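Cry37AA1 (Bacillus thuringiensis, PDB 4RHZ) probably acts as the smaller, C2-fold and calcium-binding partner of a binary toxin, in complex with the aerolysin-family protein Cry23Aa1. Local coordinates at residues 7-12 with 118-123. Sequence-based numbering, arbitrary orientation.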
loop_
_atom_site.group_PDB
_atom_site.type_symbol
_atom_site.label_atom_id
_atom_site.label_comp_id
_atom_site.label_asym_id
_atom_site.label_seq_id
_atom_site.Cartn_x
_atom_site.Cartn_y
_atom_site.Cartn_z
ATOM N N THR B 7 12.456 12.105 -13.826
ATOM C CA THR B 7 11.267 11.647 -14.562
ATOM C C THR B 7 10.085 11.698 -13.607
ATOM O O THR B 7 10.101 11.101 -12.565
ATOM C CB THR B 7 11.475 10.190 -15.167
ATOM O OG1 THR B 7 12.614 10.185 -16.064
ATOM C CG2 THR B 7 10.167 9.641 -15.946
ATOM N N PHE B 8 9.096 12.502 -13.972
ATOM C CA PHE B 8 7.981 12.842 -13.175
ATOM C C PHE B 8 6.817 12.114 -13.764
ATOM O O PHE B 8 6.613 12.166 -14.984
ATOM C CB PHE B 8 7.743 14.388 -13.261
ATOM C CG PHE B 8 8.909 15.179 -12.704
ATOM C CD1 PHE B 8 9.904 15.688 -13.552
ATOM C CD2 PHE B 8 9.083 15.300 -11.333
ATOM C CE1 PHE B 8 11.000 16.336 -13.046
ATOM C CE2 PHE B 8 10.188 15.961 -10.796
ATOM C CZ PHE B 8 11.143 16.491 -11.652
ATOM N N THR B 9 6.022 11.456 -12.911
ATOM C CA THR B 9 4.797 10.831 -13.448
ATOM C C THR B 9 3.653 11.405 -12.714
ATOM O O THR B 9 3.549 11.208 -11.536
ATOM C CB THR B 9 4.799 9.308 -13.236
ATOM O OG1 THR B 9 5.972 8.793 -13.840
ATOM C CG2 THR B 9 3.571 8.671 -13.884
ATOM N N ILE B 10 2.778 12.078 -13.419
ATOM C CA ILE B 10 1.773 12.803 -12.794
ATOM C C ILE B 10 0.427 12.199 -13.161
ATOM O O ILE B 10 0.185 11.925 -14.358
ATOM C CB ILE B 10 1.793 14.248 -13.362
ATOM C CG1 ILE B 10 3.206 14.893 -13.198
ATOM C CG2 ILE B 10 0.675 15.039 -12.794
ATOM C CD1 ILE B 10 3.299 16.292 -13.771
ATOM N N ASN B 11 -0.465 12.044 -12.153
ATOM C CA ASN B 11 -1.806 11.556 -12.384
ATOM C C ASN B 11 -2.834 12.502 -11.906
ATOM O O ASN B 11 -2.711 13.017 -10.790
ATOM C CB ASN B 11 -1.969 10.225 -11.675
ATOM C CG ASN B 11 -1.432 9.101 -12.504
ATOM O OD1 ASN B 11 -2.064 8.729 -13.464
ATOM N ND2 ASN B 11 -0.243 8.603 -12.194
ATOM N N PHE B 12 -3.860 12.722 -12.743
ATOM C CA PHE B 12 -4.922 13.648 -12.472
ATOM C C PHE B 12 -6.223 12.902 -12.157
ATOM O O PHE B 12 -6.526 11.948 -12.807
ATOM C CB PHE B 12 -5.144 14.520 -13.692
ATOM C CG PHE B 12 -3.897 15.278 -14.166
ATOM C CD1 PHE B 12 -3.000 14.687 -15.070
ATOM C CD2 PHE B 12 -3.661 16.612 -13.733
ATOM C CE1 PHE B 12 -1.874 15.400 -15.525
ATOM C CE2 PHE B 12 -2.571 17.332 -14.179
ATOM C CZ PHE B 12 -1.652 16.740 -15.088
ATOM N N THR B 118 -1.483 13.432 -8.182
ATOM C CA THR B 118 -0.400 12.807 -7.513
ATOM C C THR B 118 0.881 12.915 -8.378
ATOM O O THR B 118 0.799 13.040 -9.611
ATOM C CB THR B 118 -0.656 11.311 -7.223
ATOM O OG1 THR B 118 -0.608 10.553 -8.435
ATOM C CG2 THR B 118 -1.947 11.027 -6.408
ATOM N N ILE B 119 2.075 12.893 -7.761
ATOM C CA ILE B 119 3.281 13.024 -8.523
ATOM C C ILE B 119 4.284 12.085 -7.966
ATOM O O ILE B 119 4.520 12.039 -6.761
ATOM C CB ILE B 119 3.902 14.487 -8.414
ATOM C CG1 ILE B 119 3.025 15.522 -9.079
ATOM C CG2 ILE B 119 5.198 14.622 -9.226
ATOM C CD1 ILE B 119 2.254 16.247 -8.176
ATOM N N LYS B 120 4.946 11.370 -8.848
ATOM C CA LYS B 120 5.955 10.406 -8.475
ATOM C C LYS B 120 7.168 10.821 -9.244
ATOM O O LYS B 120 6.990 11.335 -10.328
ATOM C CB LYS B 120 5.462 9.092 -9.067
ATOM C CG LYS B 120 6.462 8.043 -9.199
ATOM C CD LYS B 120 5.931 6.908 -10.097
ATOM C CE LYS B 120 6.939 5.762 -10.081
ATOM N NZ LYS B 120 6.579 4.734 -11.114
ATOM N N TYR B 121 8.385 10.639 -8.721
ATOM C CA TYR B 121 9.539 11.022 -9.499
ATOM C C TYR B 121 10.661 10.084 -9.234
ATOM O O TYR B 121 10.682 9.505 -8.175
ATOM C CB TYR B 121 9.989 12.478 -9.192
ATOM C CG TYR B 121 10.642 12.746 -7.844
ATOM C CD1 TYR B 121 12.017 12.947 -7.751
ATOM C CD2 TYR B 121 9.877 12.842 -6.674
ATOM C CE1 TYR B 121 12.636 13.223 -6.522
ATOM C CE2 TYR B 121 10.487 13.183 -5.428
ATOM C CZ TYR B 121 11.862 13.366 -5.372
ATOM O OH TYR B 121 12.462 13.638 -4.139
ATOM N N SER B 122 11.595 9.975 -10.187
ATOM C CA SER B 122 12.801 9.176 -10.014
ATOM C C SER B 122 13.964 9.849 -10.727
ATOM O O SER B 122 13.762 10.667 -11.636
ATOM C CB SER B 122 12.620 7.747 -10.595
ATOM O OG SER B 122 12.275 7.782 -11.972
ATOM N N LEU B 123 15.174 9.463 -10.351
ATOM C CA LEU B 123 16.432 10.090 -10.853
ATOM C C LEU B 123 17.470 9.067 -11.293
ATOM O O LEU B 123 17.653 8.057 -10.587
ATOM C CB LEU B 123 17.115 10.832 -9.690
ATOM C CG LEU B 123 16.128 11.714 -8.935
ATOM C CD1 LEU B 123 16.669 12.095 -7.582
ATOM C CD2 LEU B 123 15.835 12.928 -9.813
HETATM O O HOH W 1 8.165 9.082 -12.509
HETATM O O HOH W 2 1.434 9.885 -10.090
#
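Strands 7-12 and 118-123 illustrate how antiparallel register gathers like residues: apolar partners share one face of the sheet, polar ones the other. Three hydrogen-bonded pairs, Thr7 with Ser122, Thr9 with Lys120 and Asn11 with Thr118, each exchange two backbone bonds. The straightest runs from Thr9 N to Lys120 O, 2.8 Å at 168°, in the carbonyl plane; its return bond, from Lys120 N to Thr9 O, is more bent, the donor standing above the carbonyl plane. At the intervening non-hydrogen-bonded pairs the CA atoms draw closer, and Tyr121 CA sets its C-H on Thr7 O at 3.1 Å.

The apolar face carries Phe8, Tyr121, Ile10 and Ile119. Phe8 CD2 comes to 3.7 Å from Tyr121 CB, which meets the ring obliquely, while Ile119 CG2 lies at the ring's edge, near its plane. With CG between its backbone N and carbonyl carbon (chi1 71°), Tyr121 sends its ring away from strand 7-12, and its hydroxyl bonds to Ser100 O. Ile10 and Ile119 run side by side, CG1 to CG1 at 4.2 Å. The two segments belong to strands 4-13 and 115-125, the central pair of one four-stranded sheet of the C2-fold beta sandwich; Phe8, Ile119 and Tyr121 reach Met73 or Phe75 of the opposing sheet.

The other face is polar and hydrated. Thr9 OG1, anti to its carbonyl carbon, hydrogen-bonds at 2.6 Å to a water, and that water donates to Thr7 O. A second water joins Thr9 O to Thr118 OG1, 2.7 Å from that hydroxyl. Alongside, the extended Lys120 chain lays CD 4.1 Å from Thr9 CB before leading away; Lys120 also packs on Glu48 of the Cry23Aa1 chain.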